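Local structure of diaphanous protein (Entamoeba histolytica, 4DVG) at residues S263-I267 and G268-E272. The protein is a diaphanous-type formin whose GTPase-binding and FH3 regions probably bind Rho-family GTPases and so help regulate actin assembly. Sequence-based numbering, arbitrary orientation.
Sequences SFIEI and GLVNE
Leu269 and Gly268 bond back to Phe264 and Ile265, closing the end of helix 254-265 just before helix 269-277 begins. Leu269 N donates to Phe264 O at 3.2 Å, with an N-H...O angle of 158°. The donor is tilted from the carbonyl plane. Ile267 N gives the same oxygen a second bond, 3.1 Å long, from the opposite face of that plane, so two amides grip one carbonyl. Gly268 N donates to Ile265 O, also at 3.2 Å. This bond is nearly straight at the hydrogen (170°), but the donor sits above the carbonyl plane and not on a lone pair.

On one side of the turn, Leu269 CD2 packs against Phe264 CB at 3.7 Å, and the two side chains cross at a slant. With CG anti to the backbone N (chi1 -173°), the Leu269 side chain leans towards Phe264, and its CD2 branch is the part that meets the base of the phenylalanine. Leu269 CB lies 3.9 Å from the same Phe264 CB.

The pattern is a Schellman motif, with Gly268 as the C-prime residue at positive phi. It joins two successive helices of the all-helical FH3 region. Residues 265-268 form a type I turn, and Gly268 doubles as the N-cap of the next helix.

Ile265 and Val270 form a separate apolar pair. They lie side by side and point the same way, with Ile265 CG1 3.6 Å from Val270 CG2. Both touch Trp298 of helix 290-309. Phe264 and Leu269 both meet Ile245 of helix 236-249, and Leu269 also touches Phe294 of helix 290-309. The Phe264 ring stacks on Phe222.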
ATOM      1  N   SER B 263      26.436 -20.173 -11.701  1.00 47.07           N
ATOM      2  CA  SER B 263      25.480 -20.644 -10.691  1.00 48.33           C
ATOM      3  C   SER B 263      24.042 -20.683 -11.230  1.00 55.58           C
ATOM      4  O   SER B 263      23.271 -21.575 -10.897  1.00 64.17           O
ATOM      5  CB  SER B 263      25.448 -19.727  -9.466  1.00 50.48           C
ATOM      6  OG  SER B 263      26.709 -19.485  -8.909  1.00 63.55           O
ATOM      7  N   PHE B 264      23.669 -19.692 -12.026  1.00 46.33           N
ATOM      8  CA  PHE B 264      22.320 -19.648 -12.564  1.00 45.24           C
ATOM      9  C   PHE B 264      22.189 -20.624 -13.717  1.00 47.70           C
ATOM     10  O   PHE B 264      21.174 -21.294 -13.857  1.00 52.45           O
ATOM     11  CB  PHE B 264      21.938 -18.226 -13.020  1.00 48.17           C
ATOM     12  CG  PHE B 264      21.456 -17.344 -11.908  1.00 48.24           C
ATOM     13  CD1 PHE B 264      20.171 -17.485 -11.403  1.00 45.00           C
ATOM     14  CD2 PHE B 264      22.286 -16.369 -11.360  1.00 49.78           C
ATOM     15  CE1 PHE B 264      19.725 -16.671 -10.368  1.00 47.89           C
ATOM     16  CE2 PHE B 264      21.848 -15.556 -10.313  1.00 46.18           C
ATOM     17  CZ  PHE B 264      20.566 -15.704  -9.823  1.00 49.59           C
ATOM     18  N   ILE B 265      23.213 -20.708 -14.551  1.00 47.27           N
ATOM     19  CA  ILE B 265      23.198 -21.707 -15.603  0.68 50.90           C
ATOM     20  C   ILE B 265      23.064 -23.092 -14.986  1.00 55.08           C
ATOM     21  O   ILE B 265      22.304 -23.929 -15.472  1.00 54.76           O
ATOM     22  CB  ILE B 265      24.462 -21.659 -16.441  1.00 51.29           C
ATOM     23  CG1 ILE B 265      24.426 -20.442 -17.367  1.00 51.92           C
ATOM     24  CG2 ILE B 265      24.595 -22.934 -17.260  1.00 50.98           C
ATOM     25  CD1 ILE B 265      25.787 -20.025 -17.826  1.00 52.34           C
ATOM     26  N   GLU B 266      23.789 -23.302 -13.892  1.00 54.82           N
ATOM     27  CA  GLU B 266      23.855 -24.587 -13.223  1.00 60.63           C
ATOM     28  C   GLU B 266      22.486 -25.067 -12.747  1.00 62.31           C
ATOM     29  O   GLU B 266      22.296 -26.258 -12.550  1.00 65.34           O
ATOM     30  CB  GLU B 266      24.827 -24.487 -12.046  1.00 67.95           C
ATOM     31  CG  GLU B 266      25.328 -25.804 -11.474  1.00 78.53           C
ATOM     32  CD  GLU B 266      26.286 -25.595 -10.301  1.00 87.48           C
ATOM     33  OE1 GLU B 266      26.937 -24.523 -10.229  1.00 91.15           O
ATOM     34  OE2 GLU B 266      26.385 -26.502  -9.445  1.00 86.87           O
ATOM     35  N   ILE B 267      21.533 -24.148 -12.574  1.00 58.83           N
ATOM     36  CA  ILE B 267      20.219 -24.501 -12.029  1.00 54.54           C
ATOM     37  C   ILE B 267      19.056 -24.310 -13.000  1.00 61.21           C
ATOM     38  O   ILE B 267      17.893 -24.299 -12.594  1.00 63.48           O
ATOM     39  CB  ILE B 267      19.897 -23.754 -10.718  1.00 47.90           C
ATOM     40  CG1 ILE B 267      19.935 -22.246 -10.941  1.00 44.00           C
ATOM     41  CG2 ILE B 267      20.853 -24.160  -9.616  1.00 46.10           C
ATOM     42  CD1 ILE B 267      19.610 -21.463  -9.731  1.00 37.98           C
ATOM     43  N   GLY B 268      19.366 -24.179 -14.282  1.00 61.67           N
ATOM     44  CA  GLY B 268      18.335 -24.188 -15.297  1.00 59.66           C
ATOM     45  C   GLY B 268      17.861 -22.864 -15.876  1.00 54.27           C
ATOM     46  O   GLY B 268      16.911 -22.857 -16.675  1.00 54.93           O
ATOM     47  N   LEU B 269      18.532 -21.765 -15.521  1.00 49.24           N
ATOM     48  CA  LEU B 269      18.180 -20.441 -16.028  1.00 45.50           C
ATOM     49  C   LEU B 269      18.117 -20.352 -17.535  1.00 57.77           C
ATOM     50  O   LEU B 269      17.133 -19.878 -18.099  1.00 63.37           O
ATOM     51  CB  LEU B 269      19.157 -19.385 -15.550  1.00 53.81           C
ATOM     52  CG  LEU B 269      18.635 -18.009 -15.961  1.00 55.20           C
ATOM     53  CD1 LEU B 269      17.227 -17.849 -15.404  1.00 45.03           C
ATOM     54  CD2 LEU B 269      19.566 -16.891 -15.481  1.00 43.81           C
ATOM     55  N   VAL B 270      19.176 -20.784 -18.196  1.00 54.27           N
ATOM     56  CA  VAL B 270      19.232 -20.641 -19.645  1.00 54.10           C
ATOM     57  C   VAL B 270      18.036 -21.287 -20.342  1.00 61.81           C
ATOM     58  O   VAL B 270      17.371 -20.657 -21.178  1.00 71.48           O
ATOM     59  CB  VAL B 270      20.553 -21.199 -20.194  1.00 55.20           C
ATOM     60  CG1 VAL B 270      20.498 -21.302 -21.705  1.00 62.13           C
ATOM     61  CG2 VAL B 270      21.715 -20.323 -19.735  1.00 49.40           C
ATOM     62  N   ASN B 271      17.748 -22.540 -19.999  1.00 63.81           N
ATOM     63  CA  ASN B 271      16.651 -23.238 -20.656  1.00 74.10           C
ATOM     64  C   ASN B 271      15.310 -22.602 -20.318  1.00 71.80           C
ATOM     65  O   ASN B 271      14.343 -22.719 -21.071  1.00 82.40           O
ATOM     66  CB  ASN B 271      16.656 -24.734 -20.314  1.00 81.01           C
ATOM     67  CG  ASN B 271      17.647 -25.520 -21.160  1.00 82.83           C
ATOM     68  OD1 ASN B 271      17.259 -26.210 -22.107  1.00 84.06           O
ATOM     69  ND2 ASN B 271      18.934 -25.414 -20.824  1.00 80.75           N
ATOM     70  N   GLU B 272      15.275 -21.912 -19.185  1.00 63.84           N
ATOM     71  CA  GLU B 272      14.068 -21.275 -18.710  1.00 63.89           C
ATOM     72  C   GLU B 272      13.756 -20.038 -19.546  1.00 71.80           C
ATOM     73  O   GLU B 272      12.610 -19.841 -19.986  0.87 70.99           O
ATOM     74  CB  GLU B 272      14.216 -20.887 -17.251  1.00 62.01           C
ATOM     75  CG  GLU B 272      12.947 -20.341 -16.659  1.00 67.47           C
ATOM     76  OE1 GLU B 272      12.239 -22.576 -16.326  1.00 77.13           O
ATOM     77  OE2 GLU B 272      10.700 -21.032 -16.718  1.00 75.74           O
TER